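Local coordinates for protein predicted metal-dependent hydrolase of the TIM-barrel fold (Lactobacillus casei, PDB 2QPX) that binds two zinc ions in a TIM-barrel fold and is probably a metal-dependent hydrolase whose substrate is not known, at residues I218-V229 with K256-Y266. Numbering follows the deposited sequence. Where two conformers were deposited one is given.
Sequences IIAQDMPLQFHV and KGLKVVLLHCY
Adjacent parallel strands of the TIM barrel pair from Leu225 with Val260 to His228 with Leu263, joined by a beta-alpha-beta crossover through helix 247-253. The backbone ladder begins with Leu225 N to Lys259 O (2.8 Å). It continues through Val261 N to Leu225 O, Phe227 N to Val261 O and Leu263 N to Phe227 O. Val229 N to Leu263 O is more bent, 139° at the hydrogen, and Cys265 N to Val229 O is weak.

Phe227 lays ring atom CD1 against Val260 CG1 (3.9 Å), on the face that helix 247-253 covers. On the other face, inside the barrel, Leu263 CD1 touches Gln226 CB (3.9 Å). The Gln226 amide is held by His18 and Tyr368.

Before the strands, Ile219 of helix 204-221 sets CG1 on Leu258 CB (3.7 Å). In one of its two modelled conformers Lys259 NZ forms a salt bridge with Asp222 OD1 (2.8 Å), so the bridge is doubtful. There Asp222 OD1 accepts with its syn lone pair. One water links the same OD1 to Gly257 O.

At the C-terminal ends, His228 and His264 bind the same zinc ion. Their rings are oblique, with planes at 61°. The His228 ring stands anti to the backbone N (chi1 -180°), which brings ND1 within 2.9 Å of His264 NE2; this is no hydrogen bond, since both bind metal. His228 NE2 bonds to Gly230 O, and His264 ND1 to Ser287, so second-shell partners fix both rings. A leucine in place of His228 would probably leave this zinc short of a ligand and Gly230 O without its donor. The pairing puts the strand ends together; His228 points into the barrel and the positive-phi turn at His264 brings its ring to the same zinc, consistent with an amidohydrolase-type binuclear active site.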
ATOM      1  N   ILE A 218       8.366  22.018  23.761  1.00 15.62           N
ATOM      2  CA  ILE A 218       7.186  22.219  22.945  1.00 15.42           C
ATOM      3  C   ILE A 218       5.936  21.907  23.789  1.00 15.53           C
ATOM      4  O   ILE A 218       4.969  22.698  23.772  1.00 17.36           O
ATOM      5  CB  ILE A 218       7.231  21.362  21.647  1.00 14.78           C
ATOM      6  CG1 ILE A 218       8.410  21.868  20.772  1.00 14.07           C
ATOM      7  CG2 ILE A 218       5.844  21.354  20.939  1.00 15.70           C
ATOM      8  CD1 ILE A 218       8.697  21.007  19.481  1.00 15.57           C
ATOM      9  N   ILE A 219       5.956  20.796  24.516  1.00 16.05           N
ATOM     10  CA  ILE A 219       4.874  20.425  25.447  1.00 16.84           C
ATOM     11  C   ILE A 219       4.622  21.586  26.420  1.00 18.45           C
ATOM     12  O   ILE A 219       3.456  21.948  26.679  1.00 19.41           O
ATOM     13  CB  ILE A 219       5.186  19.103  26.213  1.00 16.89           C
ATOM     14  CG1 ILE A 219       5.193  17.888  25.275  1.00 17.84           C
ATOM     15  CG2 ILE A 219       4.156  18.881  27.364  1.00 18.43           C
ATOM     16  CD1 ILE A 219       5.810  16.606  25.885  1.00 18.44           C
ATOM     17  N   ALA A 220       5.680  22.185  26.965  1.00 16.73           N
ATOM     18  CA  ALA A 220       5.510  23.261  27.951  1.00 18.06           C
ATOM     19  C   ALA A 220       4.792  24.466  27.355  1.00 19.06           C
ATOM     20  O   ALA A 220       4.075  25.155  28.082  1.00 21.71           O
ATOM     21  CB  ALA A 220       6.852  23.687  28.547  1.00 19.30           C
ATOM     22  N   GLN A 221       4.949  24.707  26.046  1.00 20.40           N
ATOM     23  CA  GLN A 221       4.245  25.799  25.357  1.00 19.78           C
ATOM     24  C   GLN A 221       2.866  25.394  24.819  1.00 18.17           C
ATOM     25  O   GLN A 221       2.090  26.245  24.369  1.00 19.30           O
ATOM     26  CB  GLN A 221       5.115  26.342  24.218  1.00 20.40           C
ATOM     27  CG  GLN A 221       6.373  27.020  24.691  1.00 19.49           C
ATOM     28  CD  GLN A 221       7.320  27.349  23.577  1.00 20.36           C
ATOM     29  OE1 GLN A 221       7.157  28.373  22.900  1.00 24.43           O
ATOM     30  NE2 GLN A 221       8.321  26.475  23.349  1.00 17.94           N
ATOM     31  N   ASP A 222       2.570  24.105  24.868  1.00 17.79           N
ATOM     32  CA  ASP A 222       1.313  23.523  24.430  1.00 18.83           C
ATOM     33  C   ASP A 222       0.966  23.916  22.995  1.00 18.72           C
ATOM     34  O   ASP A 222      -0.183  24.256  22.706  1.00 19.17           O
ATOM     35  CB  ASP A 222       0.149  23.894  25.365  1.00 21.22           C
ATOM     36  CG  ASP A 222      -1.084  23.046  25.120  1.00 22.23           C
ATOM     37  OD1 ASP A 222      -0.966  21.854  24.681  1.00 23.48           O
ATOM     38  OD2 ASP A 222      -2.206  23.589  25.301  1.00 24.76           O
HETATM   39  N   MSE A 223       1.945  23.796  22.086  1.00 17.83           N
HETATM   40  CA  MSE A 223       1.693  24.021  20.668  1.00 16.41           C
HETATM   41  C   MSE A 223       2.072  22.755  19.885  1.00 15.35           C
HETATM   42  O   MSE A 223       2.929  21.993  20.345  1.00 16.33           O
HETATM   43  CB  MSE A 223       2.433  25.247  20.170  1.00 17.93           C
HETATM   44  CG  MSE A 223       2.185  26.449  21.056  1.00 17.25           C
HETATM   45 SE   MSE A 223       2.706  28.128  20.226  0.80 18.49          SE
HETATM   46  CE  MSE A 223       4.567  27.827  19.885  1.00 19.46           C
ATOM     47  N   PRO A 224       1.443  22.517  18.724  1.00 15.19           N
ATOM     48  CA  PRO A 224       1.743  21.297  18.001  1.00 15.13           C
ATOM     49  C   PRO A 224       3.105  21.230  17.339  1.00 13.97           C
ATOM     50  O   PRO A 224       3.706  22.282  17.050  1.00 14.92           O
ATOM     51  CB  PRO A 224       0.651  21.257  16.932  1.00 15.43           C
ATOM     52  CG  PRO A 224      -0.436  22.154  17.465  1.00 16.03           C
ATOM     53  CD  PRO A 224       0.300  23.213  18.100  1.00 15.61           C
ATOM     54  N   LEU A 225       3.539  19.989  17.096  1.00 12.99           N
ATOM     55  CA  LEU A 225       4.762  19.712  16.326  1.00 12.91           C
ATOM     56  C   LEU A 225       4.350  18.931  15.091  1.00 13.15           C
ATOM     57  O   LEU A 225       3.880  17.805  15.177  1.00 13.96           O
ATOM     58  CB  LEU A 225       5.784  18.905  17.134  1.00 12.72           C
ATOM     59  CG  LEU A 225       7.036  18.420  16.396  1.00 12.64           C
ATOM     60  CD1 LEU A 225       7.825  19.596  15.782  1.00 14.66           C
ATOM     61  CD2 LEU A 225       7.883  17.555  17.402  1.00 15.14           C
ATOM     62  N   GLN A 226       4.571  19.562  13.946  1.00 13.45           N
ATOM     63  CA  GLN A 226       4.289  18.973  12.645  1.00 12.20           C
ATOM     64  C   GLN A 226       5.528  18.252  12.129  1.00 11.73           C
ATOM     65  O   GLN A 226       6.662  18.729  12.307  1.00 13.27           O
ATOM     66  CB  GLN A 226       3.961  20.069  11.643  1.00 13.32           C
ATOM     67  CG  GLN A 226       2.870  21.035  12.058  1.00 13.01           C
ATOM     68  CD  GLN A 226       2.645  22.154  11.021  1.00 13.43           C
ATOM     69  OE1 GLN A 226       3.537  22.428  10.209  1.00 14.73           O
ATOM     70  NE2 GLN A 226       1.472  22.825  11.077  1.00 14.29           N
ATOM     71  N   PHE A 227       5.318  17.116  11.450  1.00 12.58           N
ATOM     72  CA  PHE A 227       6.366  16.408  10.700  1.00 11.79           C
ATOM     73  C   PHE A 227       5.934  16.233   9.256  1.00 13.04           C
ATOM     74  O   PHE A 227       4.860  15.685   8.980  1.00 13.29           O
ATOM     75  CB  PHE A 227       6.596  15.003  11.253  1.00 12.89           C
ATOM     76  CG  PHE A 227       7.326  14.974  12.553  1.00 13.50           C
ATOM     77  CD1 PHE A 227       6.659  15.142  13.750  1.00 14.31           C
ATOM     78  CD2 PHE A 227       8.695  14.731  12.583  1.00 13.75           C
ATOM     79  CE1 PHE A 227       7.331  15.062  14.947  1.00 15.05           C
ATOM     80  CE2 PHE A 227       9.357  14.651  13.783  1.00 14.23           C
ATOM     81  CZ  PHE A 227       8.681  14.810  14.973  1.00 16.15           C
ATOM     82  N   HIS A 228       6.812  16.568   8.315  1.00 13.35           N
ATOM     83  CA  HIS A 228       6.610  16.055   6.942  1.00 13.92           C
ATOM     84  C   HIS A 228       6.653  14.545   6.965  1.00 14.38           C
ATOM     85  O   HIS A 228       7.599  13.995   7.509  1.00 16.43           O
ATOM     86  CB  HIS A 228       7.718  16.584   6.016  1.00 15.78           C
ATOM     87  CG  HIS A 228       7.582  16.116   4.607  1.00 17.55           C
ATOM     88  ND1 HIS A 228       6.983  16.882   3.633  1.00 25.41           N
ATOM     89  CD2 HIS A 228       7.938  14.946   4.013  1.00 18.10           C
ATOM     90  CE1 HIS A 228       6.968  16.192   2.495  1.00 24.01           C
ATOM     91  NE2 HIS A 228       7.536  15.017   2.708  1.00 21.50           N
ATOM     92  N   VAL A 229       5.697  13.890   6.293  1.00 13.40           N
ATOM     93  CA  VAL A 229       5.677  12.436   6.165  1.00 14.08           C
ATOM     94  C   VAL A 229       5.434  12.109   4.685  1.00 15.08           C
ATOM     95  O   VAL A 229       4.543  12.663   4.050  1.00 16.43           O
ATOM     96  CB  VAL A 229       4.566  11.795   7.047  1.00 15.54           C
ATOM     97  CG1 VAL A 229       4.465  10.252   6.799  1.00 15.89           C
ATOM     98  CG2 VAL A 229       4.802  12.125   8.558  1.00 16.35           C
ATOM     99  N   LYS A 256       2.862  12.073  27.200  1.00 23.08           N
ATOM    100  CA  LYS A 256       3.296  13.235  27.955  1.00 22.65           C
ATOM    101  C   LYS A 256       2.639  14.529  27.501  1.00 21.13           C
ATOM    102  O   LYS A 256       2.889  15.572  28.062  1.00 22.69           O
ATOM    103  CB  LYS A 256       4.818  13.394  27.873  1.00 24.28           C
ATOM    104  CG  LYS A 256       5.545  12.228  28.495  1.00 28.10           C
ATOM    105  CD  LYS A 256       7.020  12.524  28.664  1.00 31.30           C
ATOM    106  CE  LYS A 256       7.684  11.591  29.663  1.00 42.38           C
ATOM    107  NZ  LYS A 256       9.161  11.611  29.435  1.00 49.59           N
ATOM    108  N   GLY A 257       1.842  14.468  26.437  1.00 19.17           N
ATOM    109  CA  GLY A 257       1.095  15.613  26.020  1.00 18.67           C
ATOM    110  C   GLY A 257       1.556  16.256  24.729  1.00 18.82           C
ATOM    111  O   GLY A 257       0.992  17.261  24.340  1.00 20.52           O
ATOM    112  N   LEU A 258       2.577  15.712  24.063  1.00 18.94           N
ATOM    113  CA  LEU A 258       3.032  16.288  22.795  1.00 16.56           C
ATOM    114  C   LEU A 258       1.996  16.037  21.719  1.00 15.93           C
ATOM    115  O   LEU A 258       1.595  14.904  21.496  1.00 17.77           O
ATOM    116  CB  LEU A 258       4.380  15.695  22.357  1.00 15.70           C
ATOM    117  CG  LEU A 258       5.025  16.297  21.099  1.00 16.24           C
ATOM    118  CD1 LEU A 258       5.512  17.701  21.398  1.00 16.58           C
ATOM    119  CD2 LEU A 258       6.175  15.371  20.597  1.00 17.92           C
ATOM    120  N   LYS A 259       1.575  17.125  21.082  1.00 16.59           N
ATOM    121  CA  LYS A 259       0.619  17.048  19.982  0.50 16.68           C
ATOM    122  C   LYS A 259       1.382  16.988  18.664  1.00 16.29           C
ATOM    123  O   LYS A 259       2.041  17.934  18.277  1.00 18.84           O
ATOM    124  CB  LYS A 259      -0.358  18.226  20.079  0.50 18.04           C
ATOM    125  CG  LYS A 259      -1.273  18.104  21.307  0.50 20.44           C
ATOM    126  CD  LYS A 259      -1.570  19.437  21.953  0.50 23.76           C
ATOM    127  CE  LYS A 259      -2.569  19.225  23.078  0.50 23.27           C
ATOM    128  NZ  LYS A 259      -3.101  20.469  23.609  0.50 22.36           N
ATOM    129  N   VAL A 260       1.336  15.818  18.032  1.00 14.79           N
ATOM    130  CA  VAL A 260       2.126  15.544  16.829  1.00 14.51           C
ATOM    131  C   VAL A 260       1.177  15.518  15.635  1.00 14.07           C
ATOM    132  O   VAL A 260       0.098  14.902  15.691  1.00 15.32           O
ATOM    133  CB  VAL A 260       2.845  14.190  16.940  1.00 15.54           C
ATOM    134  CG1 VAL A 260       3.564  13.790  15.629  1.00 16.00           C
ATOM    135  CG2 VAL A 260       3.815  14.196  18.135  1.00 16.34           C
ATOM    136  N   VAL A 261       1.579  16.216  14.574  1.00 13.76           N
ATOM    137  CA  VAL A 261       0.783  16.280  13.335  1.00 13.76           C
ATOM    138  C   VAL A 261       1.584  15.765  12.166  1.00 14.14           C
ATOM    139  O   VAL A 261       2.649  16.285  11.852  1.00 14.88           O
ATOM    140  CB  VAL A 261       0.248  17.660  13.034  1.00 15.49           C
ATOM    141  CG1 VAL A 261      -0.822  17.574  11.933  1.00 16.98           C
ATOM    142  CG2 VAL A 261      -0.328  18.314  14.292  1.00 17.38           C
ATOM    143  N   LEU A 262       1.078  14.708  11.552  1.00 14.63           N
ATOM    144  CA  LEU A 262       1.721  14.050  10.412  1.00 14.15           C
ATOM    145  C   LEU A 262       1.202  14.660   9.114  1.00 14.98           C
ATOM    146  O   LEU A 262       0.023  14.470   8.771  1.00 16.53           O
ATOM    147  CB  LEU A 262       1.474  12.540  10.432  1.00 14.68           C
ATOM    148  CG  LEU A 262       1.852  11.785  11.704  1.00 14.82           C
ATOM    149  CD1 LEU A 262       1.572  10.265  11.530  1.00 16.74           C
ATOM    150  CD2 LEU A 262       3.321  12.114  12.175  1.00 15.42           C
ATOM    151  N   LEU A 263       2.076  15.400   8.433  1.00 13.66           N
ATOM    152  CA  LEU A 263       1.705  16.130   7.211  1.00 14.28           C
ATOM    153  C   LEU A 263       1.866  15.256   5.970  1.00 14.20           C
ATOM    154  O   LEU A 263       2.870  14.526   5.847  1.00 15.61           O
ATOM    155  CB  LEU A 263       2.606  17.350   7.051  1.00 14.37           C
ATOM    156  CG  LEU A 263       2.761  18.315   8.206  1.00 13.62           C
ATOM    157  CD1 LEU A 263       3.863  19.348   7.847  1.00 15.98           C
ATOM    158  CD2 LEU A 263       1.428  18.975   8.639  1.00 15.76           C
ATOM    159  N   HIS A 264       0.865  15.314   5.076  1.00 14.69           N
ATOM    160  CA  HIS A 264       0.907  14.717   3.707  1.00 16.29           C
ATOM    161  C   HIS A 264       0.647  13.232   3.673  1.00 15.83           C
ATOM    162  O   HIS A 264      -0.327  12.764   3.044  1.00 18.49           O
ATOM    163  CB  HIS A 264       2.221  14.978   2.939  1.00 20.30           C
ATOM    164  CG  HIS A 264       2.863  16.252   3.274  1.00 20.36           C
ATOM    165  ND1 HIS A 264       2.190  17.456   3.285  1.00 21.46           N
ATOM    166  CD2 HIS A 264       4.146  16.534   3.584  1.00 23.02           C
ATOM    167  CE1 HIS A 264       3.025  18.419   3.636  1.00 23.97           C
ATOM    168  NE2 HIS A 264       4.227  17.887   3.810  1.00 22.32           N
ATOM    169  N   CYS A 265       1.525  12.498   4.348  1.00 15.96           N
ATOM    170  CA  CYS A 265       1.459  11.070   4.635  1.00 17.09           C
ATOM    171  C   CYS A 265       1.606  10.160   3.458  1.00 14.26           C
ATOM    172  O   CYS A 265       2.311   9.167   3.535  1.00 17.38           O
ATOM    173  CB  CYS A 265       0.204  10.740   5.418  1.00 16.26           C
ATOM    174  SG  CYS A 265       0.129  11.600   7.001  1.00 17.67           S
ATOM    175  N   TYR A 266       0.898  10.459   2.390  1.00 15.93           N
ATOM    176  CA  TYR A 266       0.927   9.620   1.162  1.00 15.66           C
ATOM    177  C   TYR A 266       2.345   9.211   0.766  1.00 16.93           C
ATOM    178  O   TYR A 266       3.232  10.087   0.691  1.00 18.02           O
ATOM    179  CB  TYR A 266       0.301  10.420   0.041  1.00 16.13           C
ATOM    180  CG  TYR A 266       0.206   9.720  -1.320  1.00 15.65           C
ATOM    181  CD1 TYR A 266       1.263   9.782  -2.224  1.00 19.11           C
ATOM    182  CD2 TYR A 266      -0.913   9.010  -1.681  1.00 14.97           C
ATOM    183  CE1 TYR A 266       1.194   9.131  -3.453  1.00 17.10           C
ATOM    184  CE2 TYR A 266      -1.020   8.390  -2.921  1.00 16.47           C
ATOM    185  CZ  TYR A 266       0.037   8.458  -3.798  1.00 16.69           C
ATOM    186  OH  TYR A 266      -0.064   7.850  -5.027  1.00 17.96           O
TER
HETATM  187  O   HOH W   1       1.215  20.023  24.324  1.00 23.86           O
HETATM  188  O   HOH W   2       2.526  19.702  21.895  1.00 18.78           O